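Local coordinates for protein nudix Hydrolase, RenU (Mycolicibacterium smegmatis, PDB 6UUF) that belongs to the Nudix hydrolase family and probably hydrolyses nucleotide-type substrates, NADH among them, with the help of magnesium ions, at residues A[5-9]-A[17-21]; A[27-31]-A[157-162]; A[49-55]-A[140-146]; A[134-138]-A[150-154]. The protein carries 3 engineered substitutions. All blocks are in the same frame, centred on the assembly; numbering follows the deposited sequence.

How the contacts relate
Contacts 2, 3 and 4 all use helix 144-158 or its ends; contact 1 is a separate, partly buried hairpin, its centre about 17 Å from that of the chain, touching none of them. Contact 3 fixes the helix start to strand 54-60, contact 4 packs its middle against loop 134-138, and contact 2 closes its C-terminal end over strand 23-31. Contact 4 touches contact 3 (Val137, Phe146) and contact 2 (Glu134, Thr157). Each has a buried part, such as Val9, Arg29, Trp54 or Trp150, and an exposed edge. The chemistry of the four differs: strand pairing and tryptophan rings in contact 1, arginine-carbonyl bonds in 2, a main-chain bridge and helix cap in 3, apolar packing beside a salt bridge in 4.

Contact 1: A[5-9]-A[17-21]; sequences GDGWV and FWGRH
Four backbone hydrogen bonds set the antiparallel register. Val9 and Phe17 form a hydrogen-bonded pair, with Val9 N to Phe17 O and Phe17 N to Val9 O both at 2.7 Å. Trp8 and Trp18 form the adjoining non-hydrogen-bonded pair, their CA atoms 4.7 Å apart, and Trp8 CA also lies 3.4 Å from Phe17 O in a CA-H...O contact. Beyond the strands, Gly19 N donates to Gly7 O at 2.7 Å and Arg20 N to Gly5 O at 3.0 Å. The segments thus belong to a beta hairpin of strands 8-10 and 16-18, a small two-stranded sheet separate from the six-stranded one of the Nudix domain; Trp18 O accepts a hydrogen bond from Trp105 NE1 of strand 104-113.

Glycines suit the tight places. Gly19, at phi 105° and psi 104°, has angles at which a CB would strike the preceding carbonyl, and a CB on Gly5 would crowd Gly19 CA.

Aromatic contacts cover one face of the hairpin. Trp8 (chi1 m) and Trp18 (chi1 t) meet in a T-shaped pair, the edge of Trp18 toward the face of Trp8, with six-membered-ring centroids 4.8 Å apart and planes at 81°. Gly7 CA makes a CH-pi contact 4.1 Å from the centroid of the Trp18 six-membered ring; a CB on Gly7 would instead crowd Arg20 NE. On the other face, Val9 CG2 packs 3.8 Å from Arg20 CA.

Contact 2: A[27-31]-A[157-162]; sequences LLRAP and TATIPL
Residues 27-31 run as extended strand, part of strand 23-31, while 157-162 leaves the end of helix 144-158: Thr157 is still helical, Ile160 N donates to Thr157 O at 3.0 Å, and the chain then extends through Pro161 and Leu162. No backbone pairing joins them; the nearest CA atoms, of Arg29 and Leu162, are 7.6 Å apart. Arg29 (chi1 m, chi2 t, chi3 m) bridges this gap. Its NH1 donates to Ile160 O at 2.7 Å and weakly to Thr157 O at 3.2 Å, and its NH2 to Ile160 O at 2.9 Å. Leu162 (chi1 m, chi2 p) places CD1 over one guanidinium face, 3.7 Å from Arg29 CZ, and CD2 3.6 Å from Pro31 CD. Leu27 CD2 meets Thr157 CG2 at 4.1 Å. Arginine, long and with several donors, suits this buried spot: it binds carbonyls just past the helix and, weakly, in its last turn, while Asp113, salt-bridged to NE, balances its charge, so the helix end is closed onto the central Nudix sheet.

Contact 3: A[49-55]-A[140-146]; sequences HQGGTWA and LPLHPGF
Trp54, at the start of strand 54-60, bridges to the extended chain that leads into helix 144-158: Trp54 N donates to Pro141 O at 3.0 Å and His143 N to Trp54 O at 2.8 Å, placing Trp54 CA 4.6 Å from Leu142 CA. The indole (chi1 m, chi2 85°) lies beside a small apolar cluster. Leu140 (m, t) holds CD1 4.1 Å from the centroid of the five-membered ring of Trp54, nearly on its normal, in a CH-pi contact; Trp54 CD1 is 3.7 Å from Pro141 CD, and Leu142 CD2 is 4.0 Å from Trp54 CB. A type II beta turn, Gln50 to Thr53, precedes the strand. Gly52, with positive phi, suits its third position, and Thr53 in the p rotamer turns OG1 back to Gln50 O at 2.7 Å. His143 is the N-cap of the helix; with chi1 t its ND1 accepts from Gly145 N, a weak capping bond of 3.1 Å. The same side chain faces residues 49-55, its CB 3.6 Å from Ala55 CB and its CD2 3.4 Å from Gln50 CB. Small Ala55 leaves room for this and for Phe146 (chi1 t), whose CD2 lies 4.1 Å from Ala55 CA. Main-chain bonds therefore fix where the helix begins relative to the Nudix sheet, and the cap offers a weak acceptor to a first-turn amide, while apolar side chains fill the space alongside.

Contact 4: A[134-138]-A[150-154]; sequences EDQVA and WQRLR
Val137 CG1 sits over the face of the Trp150 indole, 3.7 Å from the centroid of its five-membered ring in a CH-pi contact and 3.4 Å from Trp150 CE2. With chi1 t and chi2 -121°, the flat ring of Trp150 spans from the helix to segment 134-138; the nearest CA atoms, of Ala138 and Trp150, are 7.7 Å apart. Ala138 CB, small enough to fit beside the indole, lies 4.0 Å from Trp150 CD1. The indole's one polar atom is served by a water, which accepts from Trp150 NE1 (2.8 Å) and Ala138 N (3.0 Å) and donates to Glu134 O (2.8 Å). One helical turn on, Arg154 bends (chi2 -101°, chi3 -93°) to lay its guanidinium over Glu134 C and form a salt bridge with Asp135 OD1, 3.2 Å from NH1 and 3.1 Å from NH2. Apolar inside and charged outside, this is as expected of an amphipathic helix packed in the alpha/beta/alpha sandwich of the Nudix fold, here against the loop after strand 126-133.

Contact 1: A[5-9]-A[17-21]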
loop_
_atom_site.group_PDB
_atom_site.type_symbol
_atom_site.label_atom_id
_atom_site.label_comp_id
_atom_site.label_asym_id
_atom_site.label_seq_id
_atom_site.Cartn_x
_atom_site.Cartn_y
_atom_site.Cartn_z
ATOM N N GLY A 5 -14.321 2.876 -6.254
ATOM C CA GLY A 5 -14.135 3.324 -7.689
ATOM C C GLY A 5 -15.089 2.660 -8.657
ATOM O O GLY A 5 -14.758 2.447 -9.846
ATOM N N ASP A 6 -16.305 2.468 -8.133
ATOM C CA ASP A 6 -17.279 1.399 -8.474
ATOM C C ASP A 6 -17.359 0.868 -9.917
ATOM O O ASP A 6 -18.370 1.055 -10.590
ATOM C CB ASP A 6 -18.704 1.783 -7.988
ATOM C CG ASP A 6 -18.877 1.637 -6.477
ATOM O OD1 ASP A 6 -18.568 2.601 -5.735
ATOM O OD2 ASP A 6 -19.321 0.550 -6.033
ATOM N N GLY A 7 -16.324 0.158 -10.368
ATOM C CA GLY A 7 -16.436 -0.586 -11.612
ATOM C C GLY A 7 -15.162 -1.197 -12.110
ATOM O O GLY A 7 -14.113 -1.049 -11.533
ATOM N N TRP A 8 -15.276 -1.898 -13.210
ATOM C CA TRP A 8 -14.195 -2.700 -13.738
ATOM C C TRP A 8 -13.492 -1.941 -14.802
ATOM O O TRP A 8 -14.099 -1.170 -15.527
ATOM C CB TRP A 8 -14.743 -4.000 -14.361
ATOM C CG TRP A 8 -15.449 -4.860 -13.388
ATOM C CD1 TRP A 8 -16.802 -5.063 -13.283
ATOM C CD2 TRP A 8 -14.845 -5.632 -12.364
ATOM N NE1 TRP A 8 -17.065 -5.928 -12.237
ATOM C CE2 TRP A 8 -15.875 -6.295 -11.669
ATOM C CE3 TRP A 8 -13.524 -5.837 -11.971
ATOM C CZ2 TRP A 8 -15.626 -7.128 -10.601
ATOM C CZ3 TRP A 8 -13.272 -6.663 -10.898
ATOM C CH2 TRP A 8 -14.312 -7.302 -10.223
ATOM N N VAL A 9 -12.201 -2.175 -14.896
ATOM C CA VAL A 9 -11.464 -1.907 -16.123
ATOM C C VAL A 9 -11.015 -3.246 -16.711
ATOM O O VAL A 9 -10.464 -4.105 -15.988
ATOM C CB VAL A 9 -10.269 -1.018 -15.820
ATOM C CG1 VAL A 9 -9.411 -0.774 -17.083
ATOM C CG2 VAL A 9 -10.770 0.285 -15.188
ATOM N N PHE A 17 -9.921 -5.533 -13.790
ATOM C CA PHE A 17 -9.325 -4.906 -12.622
ATOM C C PHE A 17 -10.367 -4.038 -11.971
ATOM O O PHE A 17 -11.068 -3.296 -12.666
ATOM C CB PHE A 17 -8.217 -4.003 -13.071
ATOM C CG PHE A 17 -7.040 -4.730 -13.625
ATOM C CD1 PHE A 17 -7.054 -5.244 -14.928
ATOM C CD2 PHE A 17 -5.920 -4.940 -12.844
ATOM C CE1 PHE A 17 -5.973 -5.975 -15.430
ATOM C CE2 PHE A 17 -4.819 -5.633 -13.362
ATOM C CZ PHE A 17 -4.856 -6.175 -14.652
ATOM N N TRP A 18 -10.449 -4.083 -10.654
ATOM C CA TRP A 18 -11.403 -3.286 -9.948
ATOM C C TRP A 18 -10.973 -1.834 -9.744
ATOM O O TRP A 18 -9.868 -1.557 -9.245
ATOM C CB TRP A 18 -11.667 -3.860 -8.584
ATOM C CG TRP A 18 -12.727 -3.071 -7.933
ATOM C CD1 TRP A 18 -12.578 -2.171 -6.934
ATOM C CD2 TRP A 18 -14.101 -3.067 -8.288
ATOM N NE1 TRP A 18 -13.784 -1.627 -6.615
ATOM C CE2 TRP A 18 -14.742 -2.149 -7.440
ATOM C CE3 TRP A 18 -14.855 -3.755 -9.243
ATOM C CZ2 TRP A 18 -16.105 -1.926 -7.483
ATOM C CZ3 TRP A 18 -16.186 -3.518 -9.319
ATOM C CH2 TRP A 18 -16.816 -2.602 -8.437
ATOM N N GLY A 19 -11.865 -0.910 -10.093
ATOM C CA GLY A 19 -11.677 0.492 -9.752
ATOM C C GLY A 19 -11.260 1.311 -10.953
ATOM O O GLY A 19 -10.101 1.285 -11.405
ATOM N N ARG A 20 -12.218 2.051 -11.469
ATOM C CA ARG A 20 -11.995 2.871 -12.639
ATOM C C ARG A 20 -10.824 3.833 -12.571
ATOM O O ARG A 20 -10.162 4.082 -13.576
ATOM C CB ARG A 20 -13.279 3.610 -12.960
ATOM C CG ARG A 20 -14.285 2.634 -13.546
ATOM C CD ARG A 20 -15.339 3.285 -14.389
ATOM N NE ARG A 20 -15.910 2.313 -15.323
ATOM C CZ ARG A 20 -15.593 2.165 -16.616
ATOM N NH1 ARG A 20 -16.227 1.230 -17.311
ATOM N NH2 ARG A 20 -14.693 2.934 -17.240
ATOM N N HIS A 21 -10.552 4.352 -11.393
ATOM C CA HIS A 21 -9.451 5.303 -11.192
ATOM C C HIS A 21 -8.216 4.625 -10.598
ATOM O O HIS A 21 -7.350 5.303 -10.028
ATOM C CB HIS A 21 -9.929 6.404 -10.224
ATOM C CG HIS A 21 -11.234 7.037 -10.608
ATOM N ND1 HIS A 21 -11.421 7.667 -11.819
ATOM C CD2 HIS A 21 -12.394 7.181 -9.923
ATOM C CE1 HIS A 21 -12.651 8.152 -11.874
ATOM N NE2 HIS A 21 -13.253 7.881 -10.733
#

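Contact 2: A[27-31]-A[157-162]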
loop_
_atom_site.group_PDB
_atom_site.type_symbol
_atom_site.label_atom_id
_atom_site.label_comp_id
_atom_site.label_asym_id
_atom_site.label_seq_id
_atom_site.Cartn_x
_atom_site.Cartn_y
_atom_site.Cartn_z
ATOM N N LEU A 27 2.571 2.590 1.921
ATOM C CA LEU A 27 3.815 2.036 2.471
ATOM C C LEU A 27 4.281 2.956 3.565
ATOM O O LEU A 27 4.982 3.944 3.314
ATOM C CB LEU A 27 4.871 1.921 1.367
ATOM C CG LEU A 27 6.255 1.408 1.730
ATOM C CD1 LEU A 27 6.095 0.110 2.475
ATOM C CD2 LEU A 27 7.069 1.134 0.454
ATOM N N LEU A 28 3.844 2.665 4.777
ATOM C CA LEU A 28 4.135 3.485 5.937
ATOM C C LEU A 28 5.405 2.969 6.641
ATOM O O LEU A 28 5.448 1.809 7.034
ATOM C CB LEU A 28 2.982 3.442 6.917
ATOM C CG LEU A 28 3.170 4.307 8.170
ATOM C CD1 LEU A 28 3.444 5.793 7.856
ATOM C CD2 LEU A 28 1.906 4.180 8.991
ATOM N N ARG A 29 6.396 3.846 6.815
ATOM C CA ARG A 29 7.683 3.520 7.430
ATOM C C ARG A 29 7.773 4.066 8.818
ATOM O O ARG A 29 7.252 5.158 9.083
ATOM C CB ARG A 29 8.848 4.050 6.617
ATOM C CG ARG A 29 8.776 3.673 5.134
ATOM C CD ARG A 29 9.957 4.264 4.365
ATOM N NE ARG A 29 10.015 5.738 4.423
ATOM C CZ ARG A 29 11.015 6.463 3.927
ATOM N NH1 ARG A 29 12.081 5.880 3.353
ATOM N NH2 ARG A 29 10.963 7.780 4.030
ATOM N N ALA A 30 8.405 3.304 9.711
ATOM C CA ALA A 30 8.714 3.789 11.071
ATOM C C ALA A 30 10.074 3.328 11.579
ATOM O O ALA A 30 10.496 2.220 11.303
ATOM C CB ALA A 30 7.628 3.424 12.079
ATOM N N PRO A 31 10.767 4.201 12.325
ATOM C CA PRO A 31 12.063 3.803 12.869
ATOM C C PRO A 31 11.861 2.886 14.051
ATOM O O PRO A 31 10.905 3.066 14.818
ATOM C CB PRO A 31 12.678 5.125 13.324
ATOM C CG PRO A 31 11.549 6.098 13.413
ATOM C CD PRO A 31 10.302 5.477 12.899
ATOM N N THR A 157 12.787 3.772 -1.592
ATOM C CA THR A 157 12.785 4.194 -0.180
ATOM C C THR A 157 14.191 4.613 0.267
ATOM O O THR A 157 14.336 5.537 1.067
ATOM C CB THR A 157 12.219 3.107 0.761
ATOM O OG1 THR A 157 12.898 1.892 0.508
ATOM C CG2 THR A 157 10.720 2.889 0.518
ATOM N N ALA A 158 15.222 3.957 -0.277
ATOM C CA ALA A 158 16.598 4.216 0.141
ATOM C C ALA A 158 17.060 5.585 -0.295
ATOM O O ALA A 158 18.012 6.105 0.277
ATOM C CB ALA A 158 17.566 3.142 -0.362
ATOM N N THR A 159 16.397 6.183 -1.284
ATOM C CA THR A 159 16.718 7.559 -1.658
ATOM C C THR A 159 15.914 8.613 -0.891
ATOM O O THR A 159 16.081 9.763 -1.178
ATOM C CB THR A 159 16.505 7.821 -3.153
ATOM O OG1 THR A 159 15.099 7.904 -3.415
ATOM C CG2 THR A 159 17.136 6.712 -4.030
ATOM N N ILE A 160 15.030 8.247 0.039
ATOM C CA ILE A 160 14.424 9.230 0.944
ATOM C C ILE A 160 14.477 8.704 2.354
ATOM O O ILE A 160 13.600 7.970 2.749
ATOM C CB ILE A 160 12.947 9.593 0.619
ATOM C CG1 ILE A 160 12.177 8.413 0.023
ATOM C CG2 ILE A 160 12.892 10.780 -0.342
ATOM C CD1 ILE A 160 10.730 8.738 -0.288
ATOM N N PRO A 161 15.497 9.086 3.135
ATOM C CA PRO A 161 15.507 8.650 4.545
ATOM C C PRO A 161 14.394 9.258 5.373
ATOM O O PRO A 161 13.870 10.325 5.036
ATOM C CB PRO A 161 16.843 9.159 5.053
ATOM C CG PRO A 161 17.185 10.283 4.108
ATOM C CD PRO A 161 16.749 9.772 2.788
ATOM N N LEU A 162 14.047 8.573 6.457
ATOM C CA LEU A 162 12.963 9.021 7.313
ATOM C C LEU A 162 13.302 10.385 7.861
ATOM O O LEU A 162 14.453 10.721 8.022
ATOM C CB LEU A 162 12.685 8.062 8.485
ATOM C CG LEU A 162 11.739 6.892 8.212
ATOM C CD1 LEU A 162 12.426 5.859 7.335
ATOM C CD2 LEU A 162 11.286 6.260 9.511
#

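Contact 3: A[49-55]-A[140-146]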
loop_
_atom_site.group_PDB
_atom_site.type_symbol
_atom_site.label_atom_id
_atom_site.label_comp_id
_atom_site.label_asym_id
_atom_site.label_seq_id
_atom_site.Cartn_x
_atom_site.Cartn_y
_atom_site.Cartn_z
ATOM N N HIS A 49 -9.382 -10.699 -1.506
ATOM C CA HIS A 49 -8.507 -10.837 -2.698
ATOM C C HIS A 49 -7.072 -11.169 -2.283
ATOM O O HIS A 49 -6.388 -10.374 -1.610
ATOM C CB HIS A 49 -8.542 -9.558 -3.581
ATOM C CG HIS A 49 -7.861 -9.701 -4.914
ATOM N ND1 HIS A 49 -6.536 -9.362 -5.115
ATOM C CD2 HIS A 49 -8.331 -10.113 -6.118
ATOM C CE1 HIS A 49 -6.216 -9.586 -6.378
ATOM N NE2 HIS A 49 -7.285 -10.049 -7.006
ATOM N N GLN A 50 -6.635 -12.364 -2.670
ATOM C CA GLN A 50 -5.308 -12.855 -2.366
ATOM C C GLN A 50 -5.117 -13.000 -0.832
ATOM O O GLN A 50 -4.073 -12.643 -0.278
ATOM C CB GLN A 50 -4.265 -11.934 -3.027
ATOM C CG GLN A 50 -3.130 -12.671 -3.704
ATOM C CD GLN A 50 -3.509 -13.189 -5.072
ATOM O OE1 GLN A 50 -3.470 -12.452 -6.059
ATOM N NE2 GLN A 50 -3.865 -14.458 -5.141
ATOM N N GLY A 51 -6.150 -13.525 -0.165
ATOM C CA GLY A 51 -6.095 -13.858 1.264
ATOM C C GLY A 51 -5.034 -14.911 1.567
ATOM O O GLY A 51 -4.850 -15.845 0.782
ATOM N N GLY A 52 -4.337 -14.751 2.698
ATOM C CA GLY A 52 -3.150 -15.560 3.032
ATOM C C GLY A 52 -1.810 -14.879 2.729
ATOM O O GLY A 52 -0.753 -15.353 3.149
ATOM N N THR A 53 -1.829 -13.767 2.002
ATOM C CA THR A 53 -0.571 -13.074 1.677
ATOM C C THR A 53 -0.523 -11.725 2.341
ATOM O O THR A 53 -1.525 -11.244 2.856
ATOM C CB THR A 53 -0.400 -12.901 0.166
ATOM O OG1 THR A 53 -1.469 -12.086 -0.327
ATOM C CG2 THR A 53 -0.384 -14.274 -0.547
ATOM N N TRP A 54 0.657 -11.121 2.283
ATOM C CA TRP A 54 0.934 -9.811 2.886
ATOM C C TRP A 54 1.037 -8.752 1.810
ATOM O O TRP A 54 1.626 -8.986 0.753
ATOM C CB TRP A 54 2.253 -9.858 3.669
ATOM C CG TRP A 54 2.219 -10.745 4.853
ATOM C CD1 TRP A 54 2.440 -12.103 4.883
ATOM C CD2 TRP A 54 1.892 -10.361 6.181
ATOM N NE1 TRP A 54 2.302 -12.565 6.166
ATOM C CE2 TRP A 54 1.969 -11.519 6.982
ATOM C CE3 TRP A 54 1.543 -9.145 6.776
ATOM C CZ2 TRP A 54 1.720 -11.499 8.353
ATOM C CZ3 TRP A 54 1.313 -9.111 8.149
ATOM C CH2 TRP A 54 1.400 -10.284 8.927
ATOM N N ALA A 55 0.479 -7.585 2.073
ATOM C CA ALA A 55 0.569 -6.459 1.097
ATOM C C ALA A 55 0.358 -5.178 1.859
ATOM O O ALA A 55 0.400 -5.206 3.102
ATOM C CB ALA A 55 -0.444 -6.625 -0.025
ATOM N N LEU A 140 8.476 -12.815 3.793
ATOM C CA LEU A 140 7.070 -13.179 3.946
ATOM C C LEU A 140 6.444 -13.617 2.636
ATOM O O LEU A 140 6.933 -13.255 1.583
ATOM C CB LEU A 140 6.283 -11.993 4.507
ATOM C CG LEU A 140 6.750 -11.547 5.896
ATOM C CD1 LEU A 140 6.088 -10.227 6.217
ATOM C CD2 LEU A 140 6.391 -12.556 6.964
ATOM N N PRO A 141 5.341 -14.389 2.715
ATOM C CA PRO A 141 4.532 -14.702 1.536
ATOM C C PRO A 141 3.784 -13.461 1.094
ATOM O O PRO A 141 2.819 -13.054 1.735
ATOM C CB PRO A 141 3.573 -15.807 2.039
ATOM C CG PRO A 141 3.462 -15.580 3.513
ATOM C CD PRO A 141 4.729 -14.920 3.967
ATOM N N LEU A 142 4.289 -12.815 0.060
ATOM C CA LEU A 142 3.795 -11.510 -0.347
ATOM C C LEU A 142 2.724 -11.654 -1.406
ATOM O O LEU A 142 2.746 -12.590 -2.222
ATOM C CB LEU A 142 4.936 -10.635 -0.893
ATOM C CG LEU A 142 6.036 -10.219 0.089
ATOM C CD1 LEU A 142 7.062 -9.313 -0.583
ATOM C CD2 LEU A 142 5.462 -9.551 1.332
ATOM N N HIS A 143 1.791 -10.704 -1.409
ATOM C CA HIS A 143 0.881 -10.549 -2.539
ATOM C C HIS A 143 1.747 -10.479 -3.834
ATOM O O HIS A 143 2.700 -9.716 -3.880
ATOM C CB HIS A 143 0.059 -9.270 -2.355
ATOM C CG HIS A 143 -0.950 -9.060 -3.436
ATOM N ND1 HIS A 143 -0.599 -8.694 -4.714
ATOM C CD2 HIS A 143 -2.291 -9.218 -3.447
ATOM C CE1 HIS A 143 -1.679 -8.611 -5.464
ATOM N NE2 HIS A 143 -2.720 -8.937 -4.722
ATOM N N PRO A 144 1.456 -11.295 -4.855
ATOM C CA PRO A 144 2.388 -11.370 -6.006
ATOM C C PRO A 144 2.615 -10.065 -6.749
ATOM O O PRO A 144 3.652 -9.925 -7.365
ATOM C CB PRO A 144 1.723 -12.383 -6.954
ATOM C CG PRO A 144 0.323 -12.550 -6.459
ATOM C CD PRO A 144 0.382 -12.298 -4.966
ATOM N N GLY A 145 1.607 -9.182 -6.784
ATOM C CA GLY A 145 1.740 -7.785 -7.275
ATOM C C GLY A 145 2.708 -6.922 -6.476
ATOM O O GLY A 145 3.608 -6.283 -7.011
ATOM N N PHE A 146 2.543 -6.954 -5.166
ATOM C CA PHE A 146 3.469 -6.306 -4.271
ATOM C C PHE A 146 4.895 -6.867 -4.389
ATOM O O PHE A 146 5.842 -6.123 -4.520
ATOM C CB PHE A 146 2.962 -6.472 -2.851
ATOM C CG PHE A 146 3.773 -5.786 -1.861
ATOM C CD1 PHE A 146 4.066 -4.433 -2.002
ATOM C CD2 PHE A 146 4.261 -6.473 -0.761
ATOM C CE1 PHE A 146 4.801 -3.767 -1.045
ATOM C CE2 PHE A 146 5.012 -5.803 0.213
ATOM C CZ PHE A 146 5.293 -4.450 0.068
#

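Contact 4: A[134-138]-A[150-154]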
loop_
_atom_site.group_PDB
_atom_site.type_symbol
_atom_site.label_atom_id
_atom_site.label_comp_id
_atom_site.label_asym_id
_atom_site.label_seq_id
_atom_site.Cartn_x
_atom_site.Cartn_y
_atom_site.Cartn_z
ATOM N N GLU A 134 12.220 -3.646 7.162
ATOM C CA GLU A 134 12.398 -3.566 5.724
ATOM C C GLU A 134 13.189 -4.704 5.101
ATOM O O GLU A 134 12.804 -5.230 4.072
ATOM C CB GLU A 134 13.127 -2.274 5.363
ATOM C CG GLU A 134 12.275 -1.043 5.291
ATOM C CD GLU A 134 12.995 0.098 4.565
ATOM O OE1 GLU A 134 14.064 0.534 5.089
ATOM O OE2 GLU A 134 12.507 0.527 3.471
ATOM N N ASP A 135 14.295 -5.079 5.731
ATOM C CA ASP A 135 15.129 -6.225 5.282
ATOM C C ASP A 135 14.431 -7.572 5.373
ATOM O O ASP A 135 14.884 -8.553 4.752
ATOM C CB ASP A 135 16.428 -6.321 6.116
ATOM C CG ASP A 135 17.419 -5.195 5.810
ATOM O OD1 ASP A 135 17.633 -4.847 4.628
ATOM O OD2 ASP A 135 18.016 -4.656 6.765
ATOM N N GLN A 136 13.376 -7.655 6.193
ATOM C CA GLN A 136 12.645 -8.917 6.382
ATOM C C GLN A 136 11.321 -9.011 5.637
ATOM O O GLN A 136 10.710 -10.089 5.620
ATOM C CB GLN A 136 12.448 -9.172 7.869
ATOM C CG GLN A 136 13.798 -9.287 8.566
ATOM C CD GLN A 136 13.717 -10.026 9.856
ATOM O OE1 GLN A 136 14.397 -11.048 10.006
ATOM N NE2 GLN A 136 12.856 -9.551 10.797
ATOM N N VAL A 137 10.902 -7.927 4.968
ATOM C CA VAL A 137 9.643 -7.937 4.208
ATOM C C VAL A 137 9.590 -9.082 3.189
ATOM O O VAL A 137 8.600 -9.805 3.136
ATOM C CB VAL A 137 9.379 -6.559 3.524
ATOM C CG1 VAL A 137 8.301 -6.655 2.438
ATOM C CG2 VAL A 137 8.991 -5.536 4.593
ATOM N N ALA A 138 10.652 -9.252 2.398
ATOM C CA ALA A 138 10.709 -10.277 1.335
ATOM C C ALA A 138 10.761 -11.711 1.829
ATOM O O ALA A 138 10.635 -12.644 1.036
ATOM C CB ALA A 138 11.918 -10.029 0.459
ATOM N N TRP A 150 8.416 -4.945 -4.919
ATOM C CA TRP A 150 9.097 -4.666 -3.673
ATOM C C TRP A 150 10.525 -4.178 -3.857
ATOM O O TRP A 150 10.920 -3.189 -3.232
ATOM C CB TRP A 150 9.008 -5.878 -2.723
ATOM C CG TRP A 150 9.730 -5.669 -1.411
ATOM C CD1 TRP A 150 10.762 -6.425 -0.899
ATOM C CD2 TRP A 150 9.527 -4.595 -0.506
ATOM N NE1 TRP A 150 11.175 -5.907 0.289
ATOM C CE2 TRP A 150 10.425 -4.786 0.568
ATOM C CE3 TRP A 150 8.637 -3.509 -0.472
ATOM C CZ2 TRP A 150 10.485 -3.913 1.659
ATOM C CZ3 TRP A 150 8.697 -2.631 0.620
ATOM C CH2 TRP A 150 9.618 -2.846 1.672
ATOM N N GLN A 151 11.317 -4.839 -4.705
ATOM C CA GLN A 151 12.735 -4.440 -4.816
ATOM C C GLN A 151 12.835 -3.020 -5.309
ATOM O O GLN A 151 13.634 -2.228 -4.800
ATOM C CB GLN A 151 13.535 -5.394 -5.716
ATOM C CG GLN A 151 14.938 -4.914 -6.148
ATOM C CD GLN A 151 15.924 -4.523 -5.024
ATOM O OE1 GLN A 151 15.816 -4.959 -3.869
ATOM N NE2 GLN A 151 16.917 -3.692 -5.387
ATOM N N ARG A 152 12.005 -2.692 -6.306
ATOM C CA ARG A 152 11.954 -1.347 -6.832
ATOM C C ARG A 152 11.563 -0.325 -5.740
ATOM O O ARG A 152 12.263 0.678 -5.573
ATOM C CB ARG A 152 11.034 -1.286 -8.035
ATOM C CG ARG A 152 11.168 -0.004 -8.856
ATOM C CD ARG A 152 12.497 0.104 -9.644
ATOM N NE ARG A 152 12.636 1.461 -10.219
ATOM C CZ ARG A 152 13.503 2.412 -9.849
ATOM N NH1 ARG A 152 14.430 2.217 -8.901
ATOM N NH2 ARG A 152 13.453 3.591 -10.465
ATOM N N LEU A 153 10.517 -0.614 -4.952
ATOM C CA LEU A 153 10.179 0.247 -3.805
ATOM C C LEU A 153 11.315 0.428 -2.830
ATOM O O LEU A 153 11.475 1.508 -2.277
ATOM C CB LEU A 153 8.966 -0.289 -3.027
ATOM C CG LEU A 153 7.693 -0.112 -3.812
ATOM C CD1 LEU A 153 6.578 -0.979 -3.287
ATOM C CD2 LEU A 153 7.287 1.352 -3.802
ATOM N N ARG A 154 12.087 -0.629 -2.571
ATOM C CA ARG A 154 13.255 -0.485 -1.697
ATOM C C ARG A 154 14.282 0.500 -2.232
ATOM O O ARG A 154 14.855 1.294 -1.469
ATOM C CB ARG A 154 13.917 -1.830 -1.521
ATOM C CG ARG A 154 13.130 -2.725 -0.616
ATOM C CD ARG A 154 13.768 -2.717 0.741
ATOM N NE ARG A 154 14.704 -3.809 0.849
ATOM C CZ ARG A 154 15.547 -3.980 1.856
ATOM N NH1 ARG A 154 15.658 -3.085 2.850
ATOM N NH2 ARG A 154 16.298 -5.061 1.842
HETATM O O HOH W 1 12.871 -7.187 2.087
#